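Local coordinates for protein dihydrofolate reductase (Enterococcus faecalis, PDB 4M7U) that reduces dihydrofolate to tetrahydrofolate with NADPH as hydride donor, and probably thereby supports glycine, purine and DNA-precursor synthesis, at residues H45-L50 against T67-T72. Sequence-based numbering, arbitrary orientation.
With NAP (NADP nicotinamide-adenine-dinucleotide phosphate), chain B.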
# COMPACT_ATOMS: atom_id res chain seq x y z
N HIS A 45 2.14 -5.74 12.96
CA HIS A 45 3.36 -6.55 13.16
C HIS A 45 4.13 -6.84 11.87
O HIS A 45 5.03 -7.68 11.87
CB HIS A 45 3.04 -7.85 13.91
CG HIS A 45 2.28 -7.64 15.18
ND1 HIS A 45 1.14 -8.35 15.51
CD2 HIS A 45 2.49 -6.76 16.20
CE1 HIS A 45 0.68 -7.93 16.67
NE2 HIS A 45 1.48 -6.97 17.11
N ASN A 46 3.80 -6.13 10.79
CA ASN A 46 4.61 -6.20 9.57
C ASN A 46 5.37 -4.90 9.29
O ASN A 46 5.53 -4.06 10.18
CB ASN A 46 3.75 -6.59 8.36
CG ASN A 46 3.33 -8.04 8.39
OD1 ASN A 46 4.17 -8.94 8.54
ND2 ASN A 46 2.03 -8.29 8.24
N THR A 47 5.85 -4.75 8.06
CA THR A 47 6.45 -3.50 7.64
C THR A 47 5.56 -2.80 6.60
O THR A 47 5.01 -3.45 5.71
CB THR A 47 7.88 -3.70 7.10
OG1 THR A 47 8.69 -4.25 8.15
CG2 THR A 47 8.48 -2.37 6.65
N LEU A 48 5.41 -1.50 6.74
CA LEU A 48 4.63 -0.71 5.80
C LEU A 48 5.55 0.30 5.09
O LEU A 48 6.27 1.07 5.76
CB LEU A 48 3.51 0.02 6.55
CG LEU A 48 2.65 0.95 5.69
CD1 LEU A 48 1.82 0.13 4.70
CD2 LEU A 48 1.76 1.83 6.56
N VAL A 49 5.54 0.30 3.76
CA VAL A 49 6.38 1.21 2.96
C VAL A 49 5.54 2.32 2.36
O VAL A 49 4.56 2.05 1.67
CB VAL A 49 7.10 0.46 1.80
CG1 VAL A 49 7.98 1.43 0.99
CG2 VAL A 49 7.94 -0.69 2.35
N LEU A 50 5.92 3.57 2.62
CA LEU A 50 5.17 4.73 2.13
C LEU A 50 6.09 5.76 1.44
O LEU A 50 7.15 6.10 1.98
CB LEU A 50 4.44 5.42 3.29
CG LEU A 50 3.41 4.64 4.10
CD1 LEU A 50 2.90 5.50 5.26
CD2 LEU A 50 2.26 4.25 3.18
N THR A 67 6.46 -1.66 11.75
CA THR A 67 7.58 -0.83 11.31
C THR A 67 7.14 -0.12 10.03
O THR A 67 6.69 -0.77 9.09
CB THR A 67 8.83 -1.68 11.01
OG1 THR A 67 9.29 -2.32 12.21
CG2 THR A 67 9.96 -0.81 10.45
N THR A 68 7.25 1.21 10.01
CA THR A 68 7.00 1.97 8.78
C THR A 68 8.32 2.42 8.15
O THR A 68 9.21 2.92 8.85
CB THR A 68 6.14 3.19 9.05
OG1 THR A 68 4.88 2.78 9.60
CG2 THR A 68 5.89 3.99 7.75
N ILE A 69 8.46 2.23 6.84
CA ILE A 69 9.58 2.82 6.09
C ILE A 69 9.09 3.98 5.20
O ILE A 69 8.15 3.81 4.42
CB ILE A 69 10.31 1.78 5.21
CG1 ILE A 69 10.91 0.65 6.06
CG2 ILE A 69 11.39 2.45 4.38
CD1 ILE A 69 11.28 -0.59 5.24
N VAL A 70 9.72 5.16 5.31
CA VAL A 70 9.40 6.27 4.40
C VAL A 70 10.46 6.41 3.31
O VAL A 70 11.67 6.43 3.60
CB VAL A 70 9.19 7.60 5.13
CG1 VAL A 70 8.90 8.70 4.14
CG2 VAL A 70 8.02 7.48 6.10
N LEU A 71 10.01 6.47 2.05
CA LEU A 71 10.93 6.50 0.91
C LEU A 71 11.08 7.94 0.44
O LEU A 71 10.09 8.64 0.22
CB LEU A 71 10.37 5.61 -0.20
CG LEU A 71 11.22 5.15 -1.39
CD1 LEU A 71 12.53 4.57 -0.92
CD2 LEU A 71 10.44 4.12 -2.19
N THR A 72 12.33 8.41 0.31
CA THR A 72 12.60 9.78 -0.12
C THR A 72 14.02 9.88 -0.66
O THR A 72 14.89 9.16 -0.21
CB THR A 72 12.40 10.81 1.05
OG1 THR A 72 12.69 12.14 0.60
CG2 THR A 72 13.31 10.47 2.22
PA NAP B . 4.02 9.12 -3.15
O1A NAP B . 4.25 7.87 -4.06
O2A NAP B . 3.33 8.75 -1.85
O5B NAP B . 5.40 9.75 -2.77
C5B NAP B . 6.27 10.19 -3.77
C4B NAP B . 7.63 10.49 -3.21
O4B NAP B . 8.30 9.35 -2.51
C3B NAP B . 8.68 11.19 -4.03
O3B NAP B . 8.51 12.49 -4.46
C2B NAP B . 9.92 10.84 -3.29
O2B NAP B . 10.31 11.61 -2.21
C1B NAP B . 9.65 9.36 -3.13
N9A NAP B . 10.15 8.19 -3.77
C8A NAP B . 9.41 7.37 -4.53
N7A NAP B . 10.30 6.43 -5.11
C5A NAP B . 11.60 6.73 -4.69
C6A NAP B . 12.83 6.13 -4.97
N6A NAP B . 12.89 4.98 -5.83
N1A NAP B . 13.93 6.64 -4.41
C2A NAP B . 13.87 7.73 -3.58
N3A NAP B . 12.64 8.33 -3.31
C4A NAP B . 11.54 7.81 -3.87
O3 NAP B . 3.21 10.25 -3.90
PN NAP B . 2.21 10.03 -5.11
O1N NAP B . 3.00 9.61 -6.39
O2N NAP B . 1.15 8.99 -4.80
O5D NAP B . 1.47 11.43 -5.28
C5D NAP B . 1.36 12.23 -4.13
C4D NAP B . 1.31 13.73 -4.31
O4D NAP B . 1.45 14.31 -5.67
C3D NAP B . 0.26 14.57 -3.58
O3D NAP B . 0.63 15.40 -2.62
C2D NAP B . -0.59 15.16 -4.67
O2D NAP B . -1.37 16.28 -4.45
C1D NAP B . 0.24 15.10 -5.94
N1N NAP B . -0.25 15.21 -7.29
C2N NAP B . -0.94 16.35 -7.88
C3N NAP B . -1.29 16.35 -9.37
C7N NAP B . -1.34 17.68 -10.04
O7N NAP B . -0.50 18.52 -9.72
N7N NAP B . -2.54 18.10 -10.68
C4N NAP B . -1.26 15.04 -10.19
C5N NAP B . -0.79 13.80 -9.37
C6N NAP B . -0.44 13.91 -7.88
P2B NAP B . 11.19 12.88 -2.49
O1X NAP B . 10.40 13.86 -3.42
O2X NAP B . 11.44 13.59 -1.12
O3X NAP B . 12.47 12.44 -3.15
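The methyl CG2 of Thr-47 packs against the end of Ile-69, 3.6 Å from CD1, the two side chains crossing obliquely on one face of the sheet. CG2 of Thr-47 is anti to its backbone N, which puts it over the neighbouring strand; OG1 sits beside that N (chi1 -61°), alongside CB of Thr-67 at 3.8 Å, and is hydrogen-bonded to Tyr-94 OH. Val-49 adds a looser touch, CG2 to Ile-69 CD1. Helix 88-97 lies over this face, with Ile-91 and Tyr-94 against Ile-69. The other face carries Leu-48, Leu-50, Thr-68 and Val-70; here CD1 of Leu-50 meets the methyl CG2 of Thr-68 at 4.2 Å.

Between the faces the backbones run parallel, the axes of strands 47-50 and 67-71 approaching to 4.6 Å at an angle of 20°, the direction expected of a beta-alpha-beta crossover: helix 52-57 lies between the strands in the chain, within the mixed sheet of the dihydrofolate reductase fold. Five hydrogen bonds make the ladder. Asn-46 O accepts from Thr-67 N, and Thr-67 O from Leu-48 N; Leu-48 O accepts from Ile-69 N at 2.7 Å, Ile-69 O from Leu-50 N, and Leu-50 O from Leu-71 N. CA-H...O contacts, such as Thr-68 CA to Leu-48 O, add to the ladder.

At the end of the ladder Leu-71 and Thr-72 meet the cofactor. Leu-71 lays CG against the adenine of NADP, 3.7 Å from C4A and C5A, while CD2 faces N7A. Thr-72 OG1, anti to its backbone N (chi1 180°), donates to the 2'-phosphate oxygen O2X at 2.6 Å and is also hydrogen-bonded to Asn-74 N.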